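Side-chain contacts in sporulation-control protein spo0M (Bacillus subtilis, PDB 5CL2), which controls expression of the spo0A gene and is required for Bacillus subtilis to pass the morphological stage 0 of sporulation: residues 53-58 with 62-67; 96-99 with 103-106; 139-144 with 185-190. All coordinates share one frame; numbering follows the deposited sequence.

Contact 1 (53-58 with 62-67)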
loop_
_atom_site.group_PDB
_atom_site.type_symbol
_atom_site.label_atom_id
_atom_site.label_comp_id
_atom_site.label_asym_id
_atom_site.label_seq_id
_atom_site.Cartn_x
_atom_site.Cartn_y
_atom_site.Cartn_z
ATOM N N TYR A 53 15.919 -3.542 0.021
ATOM C CA TYR A 53 15.844 -2.417 0.927
ATOM C C TYR A 53 16.597 -2.716 2.200
ATOM O O TYR A 53 16.841 -3.885 2.527
ATOM C CB TYR A 53 14.394 -2.032 1.213
ATOM C CG TYR A 53 13.579 -3.012 2.024
ATOM C CD1 TYR A 53 12.964 -4.112 1.431
ATOM C CD2 TYR A 53 13.391 -2.811 3.385
ATOM C CE1 TYR A 53 12.192 -4.994 2.192
ATOM C CE2 TYR A 53 12.626 -3.668 4.148
ATOM C CZ TYR A 53 12.025 -4.749 3.563
ATOM O OH TYR A 53 11.273 -5.577 4.371
ATOM N N VAL A 54 16.983 -1.651 2.904
ATOM C CA VAL A 54 17.846 -1.803 4.071
ATOM C C VAL A 54 17.004 -1.902 5.328
ATOM O O VAL A 54 16.015 -1.181 5.506
ATOM C CB VAL A 54 18.848 -0.641 4.219
ATOM C CG1 VAL A 54 19.802 -0.910 5.387
ATOM C CG2 VAL A 54 19.646 -0.469 2.955
ATOM N N ILE A 55 17.398 -2.845 6.169
ATOM C CA ILE A 55 16.907 -2.999 7.524
ATOM C C ILE A 55 18.092 -2.915 8.483
ATOM O O ILE A 55 19.035 -3.704 8.392
ATOM C CB ILE A 55 16.199 -4.339 7.728
ATOM C CG1 ILE A 55 14.929 -4.432 6.874
ATOM C CG2 ILE A 55 15.910 -4.572 9.202
ATOM C CD1 ILE A 55 14.252 -5.767 7.025
ATOM N N VAL A 56 18.061 -1.944 9.389
ATOM C CA VAL A 56 19.148 -1.796 10.345
ATOM C C VAL A 56 18.744 -2.346 11.709
ATOM O O VAL A 56 17.699 -1.997 12.242
ATOM C CB VAL A 56 19.585 -0.333 10.458
ATOM C CG1 VAL A 56 20.728 -0.181 11.454
ATOM C CG2 VAL A 56 20.012 0.175 9.082
ATOM N N LYS A 57 19.544 -3.275 12.220
ATOM C CA LYS A 57 19.362 -3.795 13.575
ATOM C C LYS A 57 20.663 -3.711 14.348
ATOM O O LYS A 57 21.680 -4.224 13.894
ATOM C CB LYS A 57 18.883 -5.248 13.581
ATOM C CG LYS A 57 18.276 -5.680 14.934
ATOM C CD LYS A 57 18.596 -7.151 15.238
ATOM C CE LYS A 57 18.258 -7.559 16.662
ATOM N NZ LYS A 57 17.008 -6.930 17.171
ATOM N N ASP A 58 20.626 -3.066 15.511
ATOM C CA ASP A 58 21.811 -2.924 16.357
ATOM C C ASP A 58 22.985 -2.357 15.572
ATOM O O ASP A 58 24.102 -2.853 15.681
ATOM C CB ASP A 58 22.204 -4.279 16.968
ATOM C CG ASP A 58 21.104 -4.863 17.845
ATOM O OD1 ASP A 58 20.233 -4.092 18.308
ATOM O OD2 ASP A 58 21.130 -6.085 18.103
ATOM N N HIS A 62 21.269 -4.944 7.063
ATOM C CA HIS A 62 20.841 -6.168 6.384
ATOM C C HIS A 62 20.064 -5.703 5.165
ATOM O O HIS A 62 19.177 -4.862 5.319
ATOM C CB HIS A 62 19.948 -7.034 7.295
ATOM C CG HIS A 62 20.554 -7.320 8.632
ATOM N ND1 HIS A 62 21.479 -8.327 8.831
ATOM C CD2 HIS A 62 20.402 -6.709 9.831
ATOM C CE1 HIS A 62 21.858 -8.330 10.099
ATOM N NE2 HIS A 62 21.219 -7.358 10.728
ATOM N N ARG A 63 20.384 -6.188 3.969
ATOM C CA ARG A 63 19.547 -5.885 2.811
ATOM C C ARG A 63 18.651 -7.072 2.451
ATOM O O ARG A 63 19.093 -8.222 2.398
ATOM C CB ARG A 63 20.364 -5.480 1.598
ATOM C CG ARG A 63 20.816 -4.062 1.627
ATOM C CD ARG A 63 21.561 -3.705 0.353
ATOM N NE ARG A 63 22.056 -2.335 0.430
ATOM C CZ ARG A 63 21.385 -1.265 0.004
ATOM N NH1 ARG A 63 20.166 -1.385 -0.537
ATOM N NH2 ARG A 63 21.937 -0.065 0.128
ATOM N N LYS A 64 17.378 -6.754 2.227
ATOM C CA LYS A 64 16.315 -7.721 2.044
ATOM C C LYS A 64 15.657 -7.522 0.696
ATOM O O LYS A 64 15.376 -6.383 0.303
ATOM C CB LYS A 64 15.290 -7.590 3.168
ATOM C CG LYS A 64 14.216 -8.650 3.194
ATOM C CD LYS A 64 13.476 -8.631 4.526
ATOM C CE LYS A 64 12.292 -9.593 4.528
ATOM N NZ LYS A 64 11.160 -9.125 3.671
ATOM N N TYR A 65 15.443 -8.640 -0.001
ATOM C CA TYR A 65 14.845 -8.685 -1.329
ATOM C C TYR A 65 13.345 -8.380 -1.230
ATOM O O TYR A 65 12.664 -8.785 -0.271
ATOM C CB TYR A 65 15.113 -10.080 -1.932
ATOM C CG TYR A 65 14.576 -10.372 -3.317
ATOM C CD1 TYR A 65 15.323 -10.077 -4.448
ATOM C CD2 TYR A 65 13.331 -10.989 -3.496
ATOM C CE1 TYR A 65 14.842 -10.377 -5.737
ATOM C CE2 TYR A 65 12.835 -11.283 -4.781
ATOM C CZ TYR A 65 13.603 -10.974 -5.896
ATOM O OH TYR A 65 13.146 -11.258 -7.176
ATOM N N ALA A 66 12.821 -7.655 -2.210
ATOM C CA ALA A 66 11.406 -7.271 -2.167
ATOM C C ALA A 66 10.785 -7.272 -3.548
ATOM O O ALA A 66 11.378 -6.735 -4.492
ATOM C CB ALA A 66 11.247 -5.901 -1.537
ATOM N N THR A 67 9.578 -7.820 -3.649
ATOM C CA THR A 67 8.895 -7.918 -4.932
ATOM C C THR A 67 7.998 -6.716 -5.180
ATOM O O THR A 67 7.049 -6.482 -4.441
ATOM C CB THR A 67 8.077 -9.229 -4.998
ATOM O OG1 THR A 67 8.972 -10.344 -4.871
ATOM C CG2 THR A 67 7.322 -9.345 -6.305
#

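Contact 2 (96-99 with 103-106)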
loop_
_atom_site.group_PDB
_atom_site.type_symbol
_atom_site.label_atom_id
_atom_site.label_comp_id
_atom_site.label_asym_id
_atom_site.label_seq_id
_atom_site.Cartn_x
_atom_site.Cartn_y
_atom_site.Cartn_z
ATOM N N ASP A 96 5.141 3.256 -7.394
ATOM C CA ASP A 96 6.030 3.245 -6.225
ATOM C C ASP A 96 7.365 2.526 -6.529
ATOM O O ASP A 96 8.127 2.233 -5.605
ATOM C CB ASP A 96 5.338 2.617 -4.998
ATOM C CG ASP A 96 4.649 1.302 -5.345
ATOM O OD1 ASP A 96 4.766 0.914 -6.523
ATOM O OD2 ASP A 96 4.038 0.640 -4.465
ATOM N N THR A 97 7.616 2.177 -7.796
ATOM C CA THR A 97 8.932 1.669 -8.203
ATOM C C THR A 97 10.022 2.694 -7.876
ATOM O O THR A 97 9.928 3.845 -8.307
ATOM C CB THR A 97 8.989 1.371 -9.724
ATOM O OG1 THR A 97 7.982 0.422 -10.070
ATOM C CG2 THR A 97 10.351 0.829 -10.131
ATOM N N PRO A 98 11.081 2.275 -7.159
ATOM C CA PRO A 98 12.120 3.229 -6.761
ATOM C C PRO A 98 12.937 3.666 -7.962
ATOM O O PRO A 98 13.005 2.946 -8.968
ATOM C CB PRO A 98 13.009 2.424 -5.815
ATOM C CG PRO A 98 12.354 1.072 -5.678
ATOM C CD PRO A 98 11.478 0.898 -6.848
ATOM N N ILE A 99 13.541 4.841 -7.849
ATOM C CA ILE A 99 14.406 5.415 -8.871
ATOM C C ILE A 99 15.778 4.764 -8.759
ATOM O O ILE A 99 16.269 4.556 -7.645
ATOM C CB ILE A 99 14.511 6.956 -8.697
ATOM C CG1 ILE A 99 13.190 7.619 -9.080
ATOM C CG2 ILE A 99 15.662 7.544 -9.499
ATOM C CD1 ILE A 99 12.988 8.989 -8.418
ATOM N N LYS A 103 22.439 3.511 -4.312
ATOM C CA LYS A 103 22.640 2.084 -4.119
ATOM C C LYS A 103 21.464 1.207 -4.635
ATOM O O LYS A 103 21.545 -0.027 -4.642
ATOM C CB LYS A 103 22.905 1.828 -2.631
ATOM C CG LYS A 103 24.371 1.512 -2.322
ATOM C CD LYS A 103 24.572 1.218 -0.843
ATOM C CE LYS A 103 25.827 0.375 -0.600
ATOM N NZ LYS A 103 27.013 0.851 -1.353
ATOM N N VAL A 104 20.403 1.848 -5.112
ATOM C CA VAL A 104 19.188 1.141 -5.491
ATOM C C VAL A 104 19.286 0.368 -6.814
ATOM O O VAL A 104 19.622 0.930 -7.861
ATOM C CB VAL A 104 18.009 2.103 -5.593
ATOM C CG1 VAL A 104 16.757 1.361 -6.034
ATOM C CG2 VAL A 104 17.791 2.817 -4.251
ATOM N N GLU A 105 18.994 -0.926 -6.765
ATOM C CA GLU A 105 18.857 -1.673 -8.018
ATOM C C GLU A 105 17.435 -2.208 -8.208
ATOM O O GLU A 105 16.790 -2.673 -7.261
ATOM C CB GLU A 105 19.882 -2.830 -8.095
ATOM C CG GLU A 105 19.547 -4.057 -7.231
ATOM C CD GLU A 105 20.375 -5.313 -7.582
ATOM O OE1 GLU A 105 20.409 -5.697 -8.779
ATOM O OE2 GLU A 105 20.970 -5.928 -6.666
ATOM N N VAL A 106 16.954 -2.111 -9.442
ATOM C CA VAL A 106 15.671 -2.681 -9.834
ATOM C C VAL A 106 15.920 -3.710 -10.931
ATOM O O VAL A 106 16.553 -3.419 -11.950
ATOM C CB VAL A 106 14.697 -1.630 -10.362
ATOM C CG1 VAL A 106 13.440 -2.308 -10.880
ATOM C CG2 VAL A 106 14.358 -0.628 -9.277
#

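Contact 3 (139-144 with 185-190)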
loop_
_atom_site.group_PDB
_atom_site.type_symbol
_atom_site.label_atom_id
_atom_site.label_comp_id
_atom_site.label_asym_id
_atom_site.label_seq_id
_atom_site.Cartn_x
_atom_site.Cartn_y
_atom_site.Cartn_z
ATOM N N GLU A 139 15.521 19.242 -8.636
ATOM C CA GLU A 139 16.165 20.437 -9.147
ATOM C C GLU A 139 15.846 21.640 -8.272
ATOM O O GLU A 139 16.739 22.420 -7.935
ATOM C CB GLU A 139 15.729 20.698 -10.587
ATOM C CG GLU A 139 16.174 22.042 -11.147
ATOM C CD GLU A 139 15.686 22.272 -12.575
ATOM O OE1 GLU A 139 15.011 21.374 -13.130
ATOM O OE2 GLU A 139 15.991 23.343 -13.148
ATOM N N ALA A 140 14.581 21.760 -7.875
ATOM C CA ALA A 140 14.136 22.834 -6.987
ATOM C C ALA A 140 14.896 22.850 -5.664
ATOM O O ALA A 140 15.310 23.907 -5.203
ATOM C CB ALA A 140 12.645 22.722 -6.728
ATOM N N ILE A 141 15.048 21.683 -5.050
ATOM C CA ILE A 141 15.764 21.554 -3.787
ATOM C C ILE A 141 17.243 21.915 -3.957
ATOM O O ILE A 141 17.812 22.655 -3.136
ATOM C CB ILE A 141 15.653 20.127 -3.215
ATOM C CG1 ILE A 141 14.227 19.843 -2.728
ATOM C CG2 ILE A 141 16.652 19.920 -2.092
ATOM C CD1 ILE A 141 13.766 20.697 -1.556
ATOM N N GLU A 142 17.875 21.439 -5.031
ATOM C CA GLU A 142 19.291 21.772 -5.178
ATOM C C GLU A 142 19.483 23.270 -5.452
ATOM O O GLU A 142 20.443 23.870 -4.961
ATOM C CB GLU A 142 19.956 20.975 -6.288
ATOM C CG GLU A 142 19.953 19.465 -6.110
ATOM C CD GLU A 142 20.875 18.768 -7.102
ATOM O OE1 GLU A 142 20.657 18.956 -8.314
ATOM O OE2 GLU A 142 21.775 17.998 -6.678
ATOM N N ASN A 143 18.543 23.883 -6.168
ATOM C CA ASN A 143 18.639 25.315 -6.449
ATOM C C ASN A 143 18.628 26.147 -5.180
ATOM O O ASN A 143 19.296 27.172 -5.110
ATOM C CB ASN A 143 17.512 25.759 -7.372
ATOM C CG ASN A 143 17.681 25.223 -8.774
ATOM O OD1 ASN A 143 18.791 24.877 -9.182
ATOM N ND2 ASN A 143 16.580 25.127 -9.516
ATOM N N LEU A 144 17.912 25.677 -4.163
ATOM C CA LEU A 144 17.850 26.379 -2.891
ATOM C C LEU A 144 19.178 26.319 -2.153
ATOM O O LEU A 144 19.345 27.007 -1.153
ATOM C CB LEU A 144 16.743 25.811 -1.989
ATOM C CG LEU A 144 15.278 26.079 -2.352
ATOM C CD1 LEU A 144 14.353 25.500 -1.297
ATOM C CD2 LEU A 144 15.035 27.573 -2.472
ATOM N N LEU A 185 19.009 17.093 4.905
ATOM C CA LEU A 185 17.590 17.022 4.611
ATOM C C LEU A 185 17.191 15.652 3.999
ATOM O O LEU A 185 17.918 15.103 3.196
ATOM C CB LEU A 185 17.225 18.143 3.642
ATOM C CG LEU A 185 15.811 18.133 3.084
ATOM C CD1 LEU A 185 14.812 18.465 4.177
ATOM C CD2 LEU A 185 15.726 19.080 1.912
ATOM N N GLU A 186 16.042 15.114 4.388
ATOM C CA GLU A 186 15.560 13.849 3.865
ATOM C C GLU A 186 14.174 14.039 3.294
ATOM O O GLU A 186 13.298 14.579 3.977
ATOM C CB GLU A 186 15.514 12.780 4.961
ATOM C CG GLU A 186 16.879 12.235 5.396
ATOM C CD GLU A 186 17.547 13.084 6.477
ATOM O OE1 GLU A 186 16.859 13.800 7.253
ATOM O OE2 GLU A 186 18.779 13.016 6.558
ATOM N N LEU A 187 13.976 13.559 2.063
ATOM C CA LEU A 187 12.696 13.604 1.370
ATOM C C LEU A 187 12.253 12.202 0.978
ATOM O O LEU A 187 13.069 11.345 0.596
ATOM C CB LEU A 187 12.762 14.486 0.117
ATOM C CG LEU A 187 13.173 15.963 0.266
ATOM C CD1 LEU A 187 12.770 16.801 -0.945
ATOM C CD2 LEU A 187 12.662 16.581 1.563
ATOM N N ILE A 188 10.961 11.959 1.125
ATOM C CA ILE A 188 10.340 10.775 0.568
ATOM C C ILE A 188 9.270 11.203 -0.421
ATOM O O ILE A 188 8.402 12.016 -0.092
ATOM C CB ILE A 188 9.706 9.892 1.652
ATOM C CG1 ILE A 188 10.769 9.335 2.582
ATOM C CG2 ILE A 188 8.907 8.731 1.019
ATOM C CD1 ILE A 188 10.172 8.838 3.888
ATOM N N PHE A 189 9.340 10.675 -1.635
ATOM C CA PHE A 189 8.299 10.919 -2.626
ATOM C C PHE A 189 7.316 9.759 -2.687
ATOM O O PHE A 189 7.718 8.603 -2.869
ATOM C CB PHE A 189 8.913 11.116 -3.995
ATOM C CG PHE A 189 9.898 12.209 -4.045
ATOM C CD1 PHE A 189 9.487 13.516 -4.164
ATOM C CD2 PHE A 189 11.237 11.940 -3.935
ATOM C CE1 PHE A 189 10.387 14.526 -4.212
ATOM C CE2 PHE A 189 12.151 12.962 -3.966
ATOM C CZ PHE A 189 11.715 14.264 -4.104
ATOM N N LEU A 190 6.038 10.066 -2.543
ATOM C CA LEU A 190 4.984 9.099 -2.794
ATOM C C LEU A 190 4.212 9.551 -4.026
ATOM O O LEU A 190 3.403 10.483 -3.970
ATOM C CB LEU A 190 4.064 8.988 -1.580
ATOM C CG LEU A 190 4.794 8.831 -0.244
ATOM C CD1 LEU A 190 3.825 8.957 0.926
ATOM C CD2 LEU A 190 5.491 7.484 -0.217
#

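Contact 1 (53-58 with 62-67)
Tyr-53 and Lys-64 pair as neighbours in the beta hairpin of strands 40-57 and 60-79, a worked example of an antiparallel ladder that is packed at its base and loose toward its tip. Two backbone hydrogen bonds tie this pair; two more tie Ile-55 to His-62, with Ile-55 N reaching His-62 O at 2.8 Å. On the tight side, CG of Tyr-53 between the backbone N and the carbonyl carbon (chi1 69°) lays the ring alongside the lysine chain: Lys-64 CB sits over one face, toward the rim, while Ala-66 CB meets the ring edge 3.9 Å from Tyr-53 CD1. Cys-153, Gln-155 and Pro-164 also touch Tyr-53. Replacing Tyr-53 by alanine would remove the ring, which would probably open a gap beside Ala-66 and leave the Lys-64 chain, itself solvent-exposed, without the surface it lies along. Toward the tip Lys-57 and His-62 are exposed; the His-62 ring edge lies near Lys-57 CB and Ile-55 O, with His-62 CD2 3.6 Å from Ile-55 O. The opposite face carries Val-54 and Arg-63, whose NH2 forms a salt bridge with Asp-152. Val-54 CG2 lies over the centre of that guanidinium, 3.5 Å from Arg-63 CZ.

Contact 2 (96-99 with 103-106)
Val-104 places CG1 anti to its backbone N (chi1 178°) and thereby against CB of Pro-98, while the similar rotamer of Val-106 (chi1 174°) sets CG2 beside the backbone N, where it faces the other part of the same proline ring. The groups so placed meet within the long loop that follows strand 84-92 and leads into strand 106-114, a connection between two beta sheets in a protein whose family belongs to an arrestin-like clan. The example illustrates how a loop without regular structure can bring a few apolar groups together without a hydrogen bond between its two segments. Pro-98 is the common partner: its CB approaches Val-104 CG1 at 3.9 Å, and its CD approaches Val-106 CG2 at 4.1 Å, so two valines two residues apart touch different corners of one rigid ring. Pro-98 and Val-106 meet at a slant, and the same CG2 also lies 3.8 Å from Pro-98 O. A looser methyl contact is added by Thr-97 CG2, 4.3 Å from Val-106 CG2. All five touching residues are buried, and the polar groups of the loop turn to other partners. Thr-97 OG1 is hydrogen-bonded to Pro-94 O, and Ile-99 N to Gln-167 OE1, so the residues before and after Pro-98 each have a polar partner outside the contact. Around this cluster, Thr-51 of strand 40-57, Cys-153 of strand 146-155 and Gln-167 of strand 165-173 each touch both Pro-98 and Val-104. Ile-99 points away from the valines, and its side chain touches Phe-169; it contributes its backbone to the contact instead, where Ile-99 O rests 3.6 Å from Val-104 CG1.

Contact 3 (139-144 with 185-190)
Ile-141 projects from helix 132-143 to meet Leu-187 and Leu-185 on strand 185-191, and these three buried side chains make up the whole contact between the two segments. The closest approach is to Leu-187, whose CD1 lies 3.8 Å from Ile-141 CG1 and 4.1 Å from Ile-141 CD1; the two side chains come together tip to tip. The other branch of the isoleucine serves the second leucine, with Ile-141 CG2 standing 4.2 Å from Leu-185 CD2. Branching at CB is what permits this: CG1 is anti to the carbonyl carbon (chi1 -70°) and CG2 anti to the backbone N, which sets the CG1 arm against Leu-187 and the CG2 methyl against Leu-185. Leu-185 and Leu-187, two positions apart on the strand, present their side chains to the same side of the sheet, toward the helix. In the next shell, Phe-171 of the adjoining strand 165-173 touches both Ile-141 and Leu-187, while Leu-247 of helix 236-248 touches both Leu-185 and Leu-144. Farther out, Asn-143 ND2 is hydrogen-bonded to Glu-240 OE2 and Glu-142 OE2 to Leu-148 N, linking the helix to helix 236-248 and to strand 146-155. The whole is a clear example of an alpha-helix packed by apolar side chains across one face of an antiparallel beta sheet.

Overall arrangement
The three contacts follow one another along the chain without overlap. Contacts 1 and 2, with centres 14 Å apart, touch where Arg-63 packs on Lys-103, and both belong to the part of the chain that precedes helix 132-143. Contact 3 lies in the following five-stranded sheet and its helix, with its centre 17 Å from that of contact 2 and 24 Å from that of contact 1. Strand 146-155 of this second sheet bonds to Val-54 and packs on Val-104, while strand 165-173 borders contacts 2 and 3. Hairpin and loop thus probably help to hold the preceding strands against the second five-stranded sheet, with the centre of contact 2 about 3 Å from the centre of the chain.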